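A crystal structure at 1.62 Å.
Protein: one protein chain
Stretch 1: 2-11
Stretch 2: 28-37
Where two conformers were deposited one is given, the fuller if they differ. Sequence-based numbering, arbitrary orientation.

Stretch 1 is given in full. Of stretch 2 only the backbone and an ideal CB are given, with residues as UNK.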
ATOM      1  N   SER A   2      21.997  11.530  -0.495  0.70 31.60           N
ATOM      2  CA  SER A   2      21.542  10.860  -1.726  0.70 29.87           C
ATOM      3  C   SER A   2      20.110  11.408  -1.990  0.70 28.30           C
ATOM      4  O   SER A   2      19.506  12.026  -1.084  0.70 29.33           O
ATOM      5  CB  SER A   2      21.576   9.325  -1.519  0.70 30.94           C
ATOM      6  OG  SER A   2      20.852   8.680  -2.536  0.70 36.35           O
ATOM      7  N   GLU A   3      19.589  11.280  -3.203  1.00 26.09           N
ATOM      8  CA  GLU A   3      18.246  11.788  -3.466  1.00 25.12           C
ATOM      9  C   GLU A   3      17.355  10.550  -3.560  1.00 24.25           C
ATOM     10  O   GLU A   3      17.592   9.719  -4.448  1.00 28.08           O
ATOM     11  CB  GLU A   3      18.162  12.475  -4.799  1.00 27.24           C
ATOM     12  CG  GLU A   3      19.011  13.749  -4.890  1.00 32.41           C
ATOM     13  CD  GLU A   3      18.170  14.898  -4.468  1.00 41.65           C
ATOM     14  OE1 GLU A   3      17.106  15.043  -5.134  1.00 44.10           O
ATOM     15  OE2 GLU A   3      18.571  15.613  -3.520  1.00 47.93           O
ATOM     16  N   ILE A   4      16.290  10.480  -2.775  1.00 18.88           N
ATOM     17  CA  ILE A   4      15.311   9.391  -2.855  1.00 19.63           C
ATOM     18  C   ILE A   4      14.015   9.998  -3.365  1.00 18.29           C
ATOM     19  O   ILE A   4      13.578  11.062  -2.896  1.00 19.30           O
ATOM     20  CB  ILE A   4      15.034   8.882  -1.421  0.60 20.13           C
ATOM     21  CG1 ILE A   4      16.264   8.118  -0.907  0.60 24.14           C
ATOM     22  CG2 ILE A   4      13.720   8.072  -1.387  0.60 19.83           C
ATOM     23  CD1 ILE A   4      16.532   6.912  -1.683  0.60 25.49           C
ATOM     24  N   THR A   5      13.416   9.357  -4.408  1.00 17.41           N
ATOM     25  CA  THR A   5      12.141   9.772  -4.963  1.00 16.41           C
ATOM     26  C   THR A   5      11.087   8.697  -4.710  1.00 16.16           C
ATOM     27  O   THR A   5      11.274   7.537  -5.108  1.00 17.46           O
ATOM     28  CB  THR A   5      12.232  10.018  -6.471  1.00 18.19           C
ATOM     29  OG1 THR A   5      13.217  11.060  -6.665  1.00 20.86           O
ATOM     30  CG2 THR A   5      10.842  10.459  -7.034  1.00 18.95           C
ATOM     31  N   ILE A   6      10.039   9.078  -4.012  1.00 16.27           N
ATOM     32  CA  ILE A   6       8.897   8.224  -3.815  1.00 15.42           C
ATOM     33  C   ILE A   6       7.741   8.791  -4.613  1.00 14.56           C
ATOM     34  O   ILE A   6       7.450   9.989  -4.533  1.00 15.88           O
ATOM     35  CB  ILE A   6       8.512   8.027  -2.322  1.00 16.51           C
ATOM     36  CG1 ILE A   6       9.668   7.280  -1.682  1.00 14.72           C
ATOM     37  CG2 ILE A   6       7.166   7.309  -2.244  1.00 16.97           C
ATOM     38  CD1 ILE A   6       9.538   7.104  -0.158  1.00 16.67           C
ATOM     39  N   GLY A   7       7.096   7.942  -5.383  1.00 13.23           N
ATOM     40  CA  GLY A   7       5.938   8.377  -6.165  1.00 13.71           C
ATOM     41  C   GLY A   7       4.663   7.972  -5.498  1.00 15.12           C
ATOM     42  O   GLY A   7       4.608   6.967  -4.703  1.00 15.06           O
ATOM     43  N   VAL A   8       3.611   8.742  -5.754  1.00 14.03           N
ATOM     44  CA  VAL A   8       2.236   8.420  -5.306  1.00 15.86           C
ATOM     45  C   VAL A   8       1.351   8.339  -6.517  1.00 16.98           C
ATOM     46  O   VAL A   8       1.221   9.281  -7.272  1.00 16.02           O
ATOM     47  CB  VAL A   8       1.680   9.411  -4.286  1.00 17.06           C
ATOM     48  CG1 VAL A   8       0.225   9.030  -3.854  1.00 16.46           C
ATOM     49  CG2 VAL A   8       2.568   9.427  -3.029  1.00 15.58           C
ATOM     50  N   LEU A   9       0.764   7.171  -6.772  1.00 16.43           N
ATOM     51  CA  LEU A   9      -0.142   6.994  -7.944  0.70 17.60           C
ATOM     52  C   LEU A   9      -1.271   8.011  -7.773  0.70 18.84           C
ATOM     53  O   LEU A   9      -1.820   8.161  -6.684  0.70 18.06           O
ATOM     54  CB  LEU A   9      -0.631   5.537  -7.965  1.00 16.50           C
ATOM     55  CG  LEU A   9      -1.349   5.261  -9.306  1.00 19.64           C
ATOM     56  CD1 LEU A   9      -0.393   5.118 -10.494  1.00 21.61           C
ATOM     57  CD2 LEU A   9      -2.181   3.968  -9.188  1.00 23.09           C
ATOM     58  N   SER A  10      -1.572   8.776  -8.814  0.70 18.27           N
ATOM     59  CA  SER A  10      -2.478   9.932  -8.640  0.70 19.56           C
ATOM     60  C   SER A  10      -3.675  10.006  -9.558  0.70 20.79           C
ATOM     61  O   SER A  10      -4.502  10.951  -9.454  0.70 20.38           O
ATOM     62  CB  SER A  10      -1.677  11.195  -8.748  0.70 18.17           C
ATOM     63  OG  SER A  10      -1.206  11.396 -10.063  0.70 22.27           O
ATOM     64  N   LEU A  11      -3.753   9.037 -10.436  0.70 21.80           N
ATOM     65  CA  LEU A  11      -4.780   9.013 -11.470  0.70 23.62           C
ATOM     66  C   LEU A  11      -6.204   9.016 -10.914  1.00 25.21           C
ATOM     67  O   LEU A  11      -7.093   9.589 -11.545  1.00 25.95           O
ATOM     68  CB  LEU A  11      -4.538   7.801 -12.365  1.00 25.14           C
ATOM     69  CG  LEU A  11      -3.211   7.876 -13.157  1.00 24.90           C
ATOM     70  CD1 LEU A  11      -2.840   6.597 -13.766  1.00 29.35           C
ATOM     71  CD2 LEU A  11      -3.215   9.007 -14.143  1.00 30.94           C
ATOM     72  N   UNK A  28      15.448  15.662   4.525  0.60 16.94           N
ATOM     73  CA  UNK A  28      16.037  16.396   3.437  0.60 18.29           C
ATOM     74  C   UNK A  28      16.125  15.723   2.089  0.60 18.23           C
ATOM     75  O   UNK A  28      15.843  16.392   1.111  0.60 20.16           O
ATOM     76  CB  UNK A  28      17.451  16.806   3.853  0.60 18.29           C
ATOM     77  N   UNK A  29      16.522  14.445   2.086  0.60 20.85           N
ATOM     78  CA  UNK A  29      16.890  13.669   0.907  0.60 20.54           C
ATOM     79  C   UNK A  29      15.637  13.230   0.093  1.00 21.45           C
ATOM     80  O   UNK A  29      15.789  12.714  -1.017  1.00 21.55           O
ATOM     81  CB  UNK A  29      17.701  12.444   1.333  0.60 20.54           C
ATOM     82  N   UNK A  30      14.421  13.456   0.637  1.00 19.32           N
ATOM     83  CA  UNK A  30      13.186  12.927   0.053  1.00 17.73           C
ATOM     84  C   UNK A  30      12.424  13.929  -0.830  1.00 18.74           C
ATOM     85  O   UNK A  30      11.998  15.018  -0.394  1.00 20.30           O
ATOM     86  CB  UNK A  30      12.264  12.451   1.178  1.00 17.73           C
ATOM     87  N   UNK A  31      12.144  13.458  -2.076  1.00 20.11           N
ATOM     88  CA  UNK A  31      11.294  14.112  -3.029  1.00 21.41           C
ATOM     89  C   UNK A  31      10.057  13.257  -3.259  1.00 18.66           C
ATOM     90  O   UNK A  31      10.232  12.038  -3.392  1.00 18.98           O
ATOM     91  CB  UNK A  31      12.041  14.372  -4.339  1.00 21.41           C
ATOM     92  N   UNK A  32       8.888  13.874  -3.392  1.00 17.85           N
ATOM     93  CA  UNK A  32       7.661  13.114  -3.735  1.00 17.04           C
ATOM     94  C   UNK A  32       7.134  13.572  -5.035  1.00 17.66           C
ATOM     95  O   UNK A  32       7.111  14.756  -5.331  1.00 18.47           O
ATOM     96  CB  UNK A  32       6.579  13.259  -2.663  1.00 17.04           C
ATOM     97  N   UNK A  33       6.728  12.600  -5.876  1.00 15.40           N
ATOM     98  CA  UNK A  33       6.115  12.966  -7.155  1.00 17.43           C
ATOM     99  C   UNK A  33       4.826  12.287  -7.372  1.00 16.94           C
ATOM    100  O   UNK A  33       4.605  11.240  -6.825  1.00 17.28           O
ATOM    101  CB  UNK A  33       7.050  12.646  -8.323  1.00 17.43           C
ATOM    102  N   UNK A  34       3.938  12.906  -8.158  1.00 15.93           N
ATOM    103  CA  UNK A  34       2.771  12.214  -8.598  1.00 17.36           C
ATOM    104  C   UNK A  34       3.226  11.235  -9.642  1.00 18.15           C
ATOM    105  O   UNK A  34       4.157  11.507 -10.441  1.00 19.04           O
ATOM    106  CB  UNK A  34       1.700  13.170  -9.129  1.00 17.36           C
ATOM    107  N   UNK A  35       2.540  10.106  -9.731  1.00 16.97           N
ATOM    108  CA  UNK A  35       2.772   9.144 -10.821  1.00 15.50           C
ATOM    109  C   UNK A  35       1.471   8.949 -11.606  1.00 15.72           C
ATOM    110  O   UNK A  35       0.447   8.559 -11.075  1.00 16.14           O
ATOM    111  CB  UNK A  35       3.277   7.807 -10.275  1.00 15.50           C
ATOM    112  N   UNK A  36       1.518   9.318 -12.859  1.00 17.09           N
ATOM    113  CA  UNK A  36       0.354   9.290 -13.730  1.00 18.49           C
ATOM    114  C   UNK A  36       0.629   8.458 -14.971  1.00 19.35           C
ATOM    115  O   UNK A  36      -0.269   8.209 -15.748  1.00 19.47           O
ATOM    116  CB  UNK A  36      -0.055  10.711 -14.124  1.00 18.49           C
ATOM    117  N   UNK A  37       1.891   8.054 -15.176  1.00 17.64           N
ATOM    118  CA  UNK A  37       2.268   7.378 -16.404  1.00 17.93           C
ATOM    119  C   UNK A  37       3.590   6.666 -16.213  1.00 16.11           C
ATOM    120  O   UNK A  37       4.213   6.778 -15.145  1.00 15.70           O
ATOM    121  CB  UNK A  37       2.352   8.367 -17.569  1.00 17.93           C
TER

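Positions 30 to 35 run parallel to strand 4-9 in one-to-one register, so each CB points to one face of the sheet or the other. The ladder is made by backbone atoms, so it constrains the side chains little, except that 31, 33 and 35 must each keep an N-H to donate (to Ile4 O, Ile6 O and Val8 O). Ile4 N donates to O of position 29 (2.9 Å), and N of position 31 donates to Ile4 O (2.9 Å).

Position 28 (phi/psi -46/-43) has nothing of stretch 1 within 5.5 Å of its CB, and its phi admits many residues, proline included. It is Pro28, whose O accepts from a water that also donates to Glu3 OE2.

At 29 the CB points sideways and lies 3.0 Å from Ser2 O, a tight approach favouring something small, perhaps a donor. Ser29 fits; its OG is 3.1 Å from Ser2 O, a weak hydrogen bond at best.

At 30 the CB shares a face with Ile4, Ile6 and Val8, so an aliphatic chain would suit. Leu30 (t, p) brings CD1 to 3.8 Å from Ile4 CG2 and 3.9 Å from Ile6 CD1.

Position 31 points to the face of Thr5, with its CB 4.2 Å from Thr5 OG1 and 5.2 Å from Glu3 OE1. A polar donor is attractive: asparagine, glutamine, lysine or serine. Asn31 donates from ND2 to Glu3 OE1 (3.0 Å, 163°).

Position 32 returns to the Ile6 and Val8 face; a branched or long aliphatic residue could reach both. Ile32 places CD1 3.9 Å from Ile6 CB and CG2 4.1 Å from Val8 CG2.

Position 33 pairs with Gly7, which has no side chain, while its CB sits 4.6 Å from Thr5 CG2. Valine, isoleucine or threonine would suit this extended backbone (-128/153). Ile33 sets CG1 3.9 Å from Thr5 CG2.

At 34 the CB is 3.5 Å from Ser10 OG, inviting a polar chain with an acceptor, such as glutamine or glutamate. In Gln34, OE1 accepts from Ser10 OG (3.1 Å).

Position 35 lies on the Gly7 and Leu9 face, its CB 4.9 Å from Gly7 CA. Compact aliphatics suit it. Val35 puts CG2 3.7 Å from Gly7 CA and CG1 4.1 Å from Leu9 CD1; an ideal CB on Gly7 would lie 2.4 Å from Val35 CG2, a clash.

At 36 the CB points sideways, 3.6 Å from Leu11 CD2, so a chain with an aliphatic stem is reasonable. Arg36 packs CB 3.7 Å from Leu11 CD2, while its end leads away.

Position 37 points away. Nothing of stretch 1 lies within 5.5 Å of the CB, so many residues, polar ones included, would suit. Asn37 sits at the N-cap position right before a helix, its side chain capping a backbone N just past the stretch.

Stretch 2, residues 28-37: PSLNIIQVRN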
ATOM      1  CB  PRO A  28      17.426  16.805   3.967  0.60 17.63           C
ATOM      2  CG  PRO A  28      17.182  16.966   5.383  0.60 18.12           C
ATOM      3  CD  PRO A  28      16.292  15.810   5.738  0.60 15.99           C
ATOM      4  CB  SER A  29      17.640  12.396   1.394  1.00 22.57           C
ATOM      5  OG  SER A  29      18.927  12.683   1.840  1.00 22.03           O
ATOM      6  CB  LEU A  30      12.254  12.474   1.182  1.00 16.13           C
ATOM      7  CG  LEU A  30      10.914  11.894   0.762  1.00 17.46           C
ATOM      8  CD1 LEU A  30      11.174  10.666  -0.166  1.00 18.68           C
ATOM      9  CD2 LEU A  30      10.131  11.394   1.980  1.00 16.58           C
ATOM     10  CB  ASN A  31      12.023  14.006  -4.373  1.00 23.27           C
ATOM     11  CG  ASN A  31      13.399  14.648  -4.352  1.00 30.50           C
ATOM     12  OD1 ASN A  31      13.590  15.767  -3.825  1.00 34.45           O
ATOM     13  ND2 ASN A  31      14.387  13.882  -4.812  1.00 37.74           N
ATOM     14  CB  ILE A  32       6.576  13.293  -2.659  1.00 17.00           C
ATOM     15  CG1 ILE A  32       7.089  12.966  -1.250  1.00 18.53           C
ATOM     16  CG2 ILE A  32       5.359  12.488  -2.993  1.00 18.42           C
ATOM     17  CD1 ILE A  32       7.396  11.492  -0.986  1.00 22.34           C
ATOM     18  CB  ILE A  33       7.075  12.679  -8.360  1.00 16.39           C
ATOM     19  CG1 ILE A  33       7.321  11.214  -8.590  1.00 17.96           C
ATOM     20  CG2 ILE A  33       8.419  13.387  -8.174  1.00 21.02           C
ATOM     21  CD1 ILE A  33       8.014  10.903  -9.913  1.00 20.62           C
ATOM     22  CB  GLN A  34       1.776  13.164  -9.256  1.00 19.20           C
ATOM     23  CG  GLN A  34       1.070  14.115  -8.363  1.00 20.85           C
ATOM     24  CD  GLN A  34       0.061  14.956  -9.181  1.00 24.00           C
ATOM     25  OE1 GLN A  34      -0.604  14.431 -10.086  1.00 26.91           O
ATOM     26  NE2 GLN A  34      -0.059  16.225  -8.844  1.00 24.22           N
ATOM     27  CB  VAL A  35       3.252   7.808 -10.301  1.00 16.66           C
ATOM     28  CG1 VAL A  35       3.239   6.720 -11.360  1.00 15.40           C
ATOM     29  CG2 VAL A  35       4.625   8.035  -9.580  1.00 15.48           C
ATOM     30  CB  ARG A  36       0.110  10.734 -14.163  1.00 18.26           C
ATOM     31  CG  ARG A  36      -0.101  11.727 -13.080  1.00 25.34           C
ATOM     32  CD  ARG A  36       0.285  13.106 -13.626  1.00 29.49           C
ATOM     33  NE  ARG A  36       1.769  13.234 -13.645  1.00 33.68           N
ATOM     34  CZ  ARG A  36       2.478  13.903 -14.538  1.00 36.08           C
ATOM     35  NH1 ARG A  36       1.891  14.501 -15.569  1.00 42.41           N
ATOM     36  NH2 ARG A  36       3.794  13.989 -14.425  1.00 37.48           N
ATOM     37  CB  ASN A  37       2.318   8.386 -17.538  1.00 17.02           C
ATOM     38  CG  ASN A  37       3.256   9.502 -17.280  1.00 19.98           C
ATOM     39  OD1 ASN A  37       4.384   9.295 -16.976  1.00 18.54           O
ATOM     40  ND2 ASN A  37       2.797  10.743 -17.478  1.00 21.72           N
TER
HETATM   41  O   HOH W   1      16.363  16.602  -1.760  1.00 39.60           O
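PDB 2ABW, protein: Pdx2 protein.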